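Local structure of SsfX3 (Streptomyces sp. SF2575, 3SKV) at residues Thr38-Leu50 and Gln81-Ser93. The protein probably transfers a salicylyl group onto a tetracycline intermediate, as a GDSL/SGNH-type acyltransferase of an antibiotic biosynthetic pathway. The protein carries 1 engineered substitution. Sequence-based numbering, arbitrary orientation.
Sequences TDPALTYRGAVSL and QTSGVRLHLRTDS. Engineered in segment 81-93: H88 (natural residue Cys).
The Y44 ring lies between two leucines, whose methyls suit an aromatic face: L87 CD1 makes a CH-pi contact over one face, 3.7 Å from the ring centroid, and L50 CD2 lies over the opposite one. Its hydroxyl is hydrogen-bonded to the backbone carbonyl O of P37. On the other side of the sheet R45 CG makes a CH-pi contact with the engineered H88 ring, 3.9 Å from its centroid and 8° off the normal. Arginine's aliphatic stem can lie on a ring while its charged end reaches D181, which forms a salt bridge with R45 NH2 and a hydrogen bond with H88 ND1. The bend at chi2 carries the R45 guanidinium edge to H88 ND1; T43 CG2 lies over one face. The R86 guanidinium has R45 CB over one face; R86 NH1 donates a 2.7 Å in-plane hydrogen bond to G84 O, and R86 NH2 makes a salt bridge with D219. With an alanine here, G84 O and D219 would probably each lose a partner and R45 CB its flat neighbour. G46, at positive phi, suits its place because a CB would clash with G84 O and R86 NH1. Paired backbone bonds join T43 to H88 and R45 to R86, H88 N to T43 O being nearly straight (177°). This antiparallel ladder adds strand 43-45 to strand 86-91, consistent with the jelly-roll fold of the N-terminal domain.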
loop_
_atom_site.group_PDB
_atom_site.type_symbol
_atom_site.label_atom_id
_atom_site.label_comp_id
_atom_site.label_asym_id
_atom_site.label_seq_id
_atom_site.Cartn_x
_atom_site.Cartn_y
_atom_site.Cartn_z
ATOM N N THR A 38 -21.360 -5.985 1.207
ATOM C CA THR A 38 -21.647 -5.383 -0.116
ATOM C C THR A 38 -22.771 -4.320 -0.050
ATOM O O THR A 38 -23.323 -3.939 -1.092
ATOM C CB THR A 38 -21.938 -6.479 -1.170
ATOM O OG1 THR A 38 -23.096 -7.231 -0.768
ATOM C CG2 THR A 38 -20.751 -7.418 -1.385
ATOM N N ASP A 39 -23.146 -3.866 1.166
ATOM C CA ASP A 39 -24.171 -2.823 1.339
ATOM C C ASP A 39 -23.724 -1.556 0.553
ATOM O O ASP A 39 -22.551 -1.203 0.613
ATOM C CB ASP A 39 -24.335 -2.466 2.820
ATOM C CG ASP A 39 -25.504 -1.541 3.114
ATOM O OD1 ASP A 39 -25.410 -0.331 2.770
ATOM O OD2 ASP A 39 -26.496 -2.014 3.720
ATOM N N PRO A 40 -24.633 -0.862 -0.175
ATOM C CA PRO A 40 -24.211 0.332 -0.938
ATOM C C PRO A 40 -23.645 1.488 -0.106
ATOM O O PRO A 40 -23.004 2.350 -0.680
ATOM C CB PRO A 40 -25.490 0.732 -1.699
ATOM C CG PRO A 40 -26.600 0.179 -0.898
ATOM C CD PRO A 40 -26.080 -1.127 -0.371
ATOM N N ALA A 41 -23.884 1.521 1.221
ATOM C CA ALA A 41 -23.351 2.586 2.089
ATOM C C ALA A 41 -21.856 2.360 2.382
ATOM O O ALA A 41 -21.171 3.310 2.761
ATOM C CB ALA A 41 -24.154 2.698 3.393
ATOM N N LEU A 42 -21.347 1.117 2.187
ATOM C CA LEU A 42 -19.925 0.790 2.415
ATOM C C LEU A 42 -19.061 1.135 1.214
ATOM O O LEU A 42 -19.475 0.948 0.064
ATOM C CB LEU A 42 -19.663 -0.672 2.864
ATOM C CG LEU A 42 -20.574 -1.259 3.979
ATOM C CD1 LEU A 42 -20.173 -2.662 4.331
ATOM C CD2 LEU A 42 -20.619 -0.387 5.227
ATOM N N THR A 43 -17.878 1.678 1.498
ATOM C CA THR A 43 -16.859 2.056 0.532
ATOM C C THR A 43 -15.558 1.381 0.962
ATOM O O THR A 43 -15.136 1.525 2.111
ATOM C CB THR A 43 -16.690 3.619 0.451
ATOM O OG1 THR A 43 -17.946 4.265 0.225
ATOM C CG2 THR A 43 -15.725 4.043 -0.641
ATOM N N TYR A 44 -14.930 0.658 0.034
ATOM C CA TYR A 44 -13.635 0.025 0.235
ATOM C C TYR A 44 -12.647 0.891 -0.507
ATOM O O TYR A 44 -12.760 1.089 -1.713
ATOM C CB TYR A 44 -13.597 -1.409 -0.279
ATOM C CG TYR A 44 -14.502 -2.338 0.502
ATOM C CD1 TYR A 44 -15.865 -2.432 0.204
ATOM C CD2 TYR A 44 -14.002 -3.117 1.544
ATOM C CE1 TYR A 44 -16.708 -3.257 0.940
ATOM C CE2 TYR A 44 -14.833 -3.970 2.265
ATOM C CZ TYR A 44 -16.184 -4.040 1.955
ATOM O OH TYR A 44 -17.014 -4.851 2.685
ATOM N N ARG A 45 -11.752 1.505 0.233
ATOM C CA ARG A 45 -10.758 2.356 -0.377
ATOM C C ARG A 45 -9.465 1.563 -0.417
ATOM O O ARG A 45 -9.209 0.731 0.454
ATOM C CB ARG A 45 -10.639 3.695 0.386
ATOM C CG ARG A 45 -11.989 4.414 0.544
ATOM C CD ARG A 45 -12.033 5.788 -0.074
ATOM N NE ARG A 45 -13.202 6.567 0.380
ATOM C CZ ARG A 45 -14.055 7.218 -0.416
ATOM N NH1 ARG A 45 -13.901 7.183 -1.735
ATOM N NH2 ARG A 45 -15.089 7.876 0.100
ATOM N N GLY A 46 -8.699 1.763 -1.462
ATOM C CA GLY A 46 -7.451 1.023 -1.637
ATOM C C GLY A 46 -7.622 -0.380 -2.187
ATOM O O GLY A 46 -6.635 -1.125 -2.281
ATOM N N ALA A 47 -8.864 -0.760 -2.567
ATOM C CA ALA A 47 -9.122 -2.081 -3.194
ATOM C C ALA A 47 -9.460 -1.885 -4.682
ATOM O O ALA A 47 -10.158 -0.937 -5.040
ATOM C CB ALA A 47 -10.249 -2.817 -2.480
ATOM N N VAL A 48 -8.925 -2.740 -5.552
ATOM C CA VAL A 48 -9.172 -2.679 -6.993
ATOM C C VAL A 48 -10.448 -3.461 -7.320
ATOM O O VAL A 48 -11.292 -2.974 -8.066
ATOM C CB VAL A 48 -7.924 -3.160 -7.753
ATOM C CG1 VAL A 48 -8.199 -3.336 -9.241
ATOM C CG2 VAL A 48 -6.756 -2.201 -7.518
ATOM N N SER A 49 -10.621 -4.641 -6.730
ATOM C CA SER A 49 -11.854 -5.399 -6.910
ATOM C C SER A 49 -12.265 -6.049 -5.610
ATOM O O SER A 49 -11.453 -6.124 -4.682
ATOM C CB SER A 49 -11.735 -6.427 -8.034
ATOM O OG SER A 49 -10.711 -7.355 -7.763
ATOM N N LEU A 50 -13.543 -6.478 -5.527
ATOM C CA LEU A 50 -14.087 -7.180 -4.368
ATOM C C LEU A 50 -14.545 -8.549 -4.818
ATOM O O LEU A 50 -15.331 -8.644 -5.753
ATOM C CB LEU A 50 -15.221 -6.382 -3.685
ATOM C CG LEU A 50 -14.935 -4.899 -3.427
ATOM C CD1 LEU A 50 -16.210 -4.112 -3.305
ATOM C CD2 LEU A 50 -14.022 -4.694 -2.224
ATOM N N GLN A 81 -3.719 -9.538 -0.251
ATOM C CA GLN A 81 -3.268 -9.020 1.044
ATOM C C GLN A 81 -3.754 -7.591 1.141
ATOM O O GLN A 81 -3.559 -6.800 0.210
ATOM C CB GLN A 81 -1.764 -9.145 1.217
ATOM C CG GLN A 81 -1.347 -10.582 1.532
ATOM C CD GLN A 81 0.147 -10.770 1.532
ATOM O OE1 GLN A 81 0.936 -9.809 1.568
ATOM N NE2 GLN A 81 0.565 -12.027 1.467
ATOM N N THR A 82 -4.494 -7.305 2.216
ATOM C CA THR A 82 -5.240 -6.063 2.441
ATOM C C THR A 82 -4.440 -4.808 2.864
ATOM O O THR A 82 -4.982 -3.903 3.515
ATOM C CB THR A 82 -6.489 -6.356 3.228
ATOM O OG1 THR A 82 -6.093 -6.968 4.446
ATOM C CG2 THR A 82 -7.442 -7.268 2.478
ATOM N N SER A 83 -3.188 -4.728 2.398
ATOM C CA SER A 83 -2.265 -3.632 2.649
ATOM C C SER A 83 -2.740 -2.313 1.995
ATOM O O SER A 83 -2.917 -2.234 0.769
ATOM C CB SER A 83 -0.879 -4.017 2.151
ATOM O OG SER A 83 0.089 -3.266 2.861
ATOM N N GLY A 84 -2.988 -1.310 2.841
ATOM C CA GLY A 84 -3.492 -0.002 2.420
ATOM C C GLY A 84 -4.986 -0.014 2.125
ATOM O O GLY A 84 -5.531 0.975 1.640
ATOM N N VAL A 85 -5.656 -1.144 2.399
ATOM C CA VAL A 85 -7.097 -1.266 2.157
ATOM C C VAL A 85 -7.857 -0.791 3.396
ATOM O O VAL A 85 -7.513 -1.146 4.536
ATOM C CB VAL A 85 -7.539 -2.698 1.711
ATOM C CG1 VAL A 85 -9.071 -2.788 1.528
ATOM C CG2 VAL A 85 -6.812 -3.138 0.440
ATOM N N ARG A 86 -8.891 0.020 3.172
ATOM C CA ARG A 86 -9.743 0.453 4.272
ATOM C C ARG A 86 -11.215 0.418 3.975
ATOM O O ARG A 86 -11.611 0.522 2.822
ATOM C CB ARG A 86 -9.251 1.707 5.021
ATOM C CG ARG A 86 -9.025 2.874 4.167
ATOM C CD ARG A 86 -7.582 3.140 3.849
ATOM N NE ARG A 86 -7.616 4.333 3.025
ATOM C CZ ARG A 86 -7.362 4.367 1.734
ATOM N NH1 ARG A 86 -6.833 3.317 1.130
ATOM N NH2 ARG A 86 -7.548 5.484 1.051
ATOM N N LEU A 87 -12.015 0.129 4.996
ATOM C CA LEU A 87 -13.462 0.101 4.901
ATOM C C LEU A 87 -14.004 1.393 5.558
ATOM O O LEU A 87 -13.704 1.668 6.715
ATOM C CB LEU A 87 -14.030 -1.181 5.552
ATOM C CG LEU A 87 -15.575 -1.257 5.656
ATOM C CD1 LEU A 87 -16.232 -1.293 4.265
ATOM C CD2 LEU A 87 -16.021 -2.462 6.475
ATOM N N HIS A 88 -14.747 2.204 4.792
ATOM C CA HIS A 88 -15.317 3.452 5.287
ATOM C C HIS A 88 -16.823 3.337 5.382
ATOM O O HIS A 88 -17.471 2.742 4.512
ATOM C CB HIS A 88 -15.014 4.620 4.336
ATOM C CG HIS A 88 -13.599 5.104 4.320
ATOM N ND1 HIS A 88 -13.312 6.408 4.021
ATOM C CD2 HIS A 88 -12.439 4.429 4.486
ATOM C CE1 HIS A 88 -11.989 6.511 4.049
ATOM N NE2 HIS A 88 -11.420 5.341 4.310
ATOM N N LEU A 89 -17.380 3.943 6.432
ATOM C CA LEU A 89 -18.819 4.035 6.677
ATOM C C LEU A 89 -19.080 5.168 7.641
ATOM O O LEU A 89 -18.264 5.417 8.523
ATOM C CB LEU A 89 -19.475 2.715 7.190
ATOM C CG LEU A 89 -18.910 2.100 8.466
ATOM C CD1 LEU A 89 -19.742 2.477 9.645
ATOM C CD2 LEU A 89 -18.888 0.599 8.378
ATOM N N ARG A 90 -20.208 5.844 7.475
ATOM C CA ARG A 90 -20.622 6.869 8.413
ATOM C C ARG A 90 -21.719 6.240 9.264
ATOM O O ARG A 90 -22.627 5.586 8.726
ATOM C CB ARG A 90 -21.117 8.130 7.701
ATOM C CG ARG A 90 -20.016 8.851 6.912
ATOM C CD ARG A 90 -20.467 10.263 6.528
ATOM N NE ARG A 90 -20.808 11.044 7.715
ATOM C CZ ARG A 90 -19.928 11.709 8.456
ATOM N NH1 ARG A 90 -18.650 11.758 8.095
ATOM N NH2 ARG A 90 -20.322 12.355 9.545
ATOM N N THR A 91 -21.602 6.372 10.590
ATOM C CA THR A 91 -22.576 5.824 11.546
ATOM C C THR A 91 -22.610 6.597 12.853
ATOM O O THR A 91 -21.601 7.187 13.260
ATOM C CB THR A 91 -22.345 4.301 11.799
ATOM O OG1 THR A 91 -23.524 3.757 12.402
ATOM C CG2 THR A 91 -21.106 3.999 12.687
ATOM N N ASP A 92 -23.768 6.552 13.529
ATOM C CA ASP A 92 -23.886 7.147 14.843
ATOM C C ASP A 92 -23.720 6.065 15.941
ATOM O O ASP A 92 -23.763 6.374 17.124
ATOM C CB ASP A 92 -25.196 7.930 14.979
ATOM C CG ASP A 92 -26.507 7.165 14.910
ATOM O OD1 ASP A 92 -26.480 5.945 14.625
ATOM O OD2 ASP A 92 -27.573 7.808 15.050
ATOM N N SER A 93 -23.580 4.803 15.543
ATOM C CA SER A 93 -23.466 3.646 16.433
ATOM C C SER A 93 -22.269 3.779 17.421
ATOM O O SER A 93 -21.158 4.097 17.007
ATOM C CB SER A 93 -23.342 2.368 15.601
ATOM O OG SER A 93 -23.250 1.176 16.363
HETATM O O HOH W 1 -18.950 4.679 2.634
HETATM O O HOH W 2 -4.053 -0.128 -1.068
#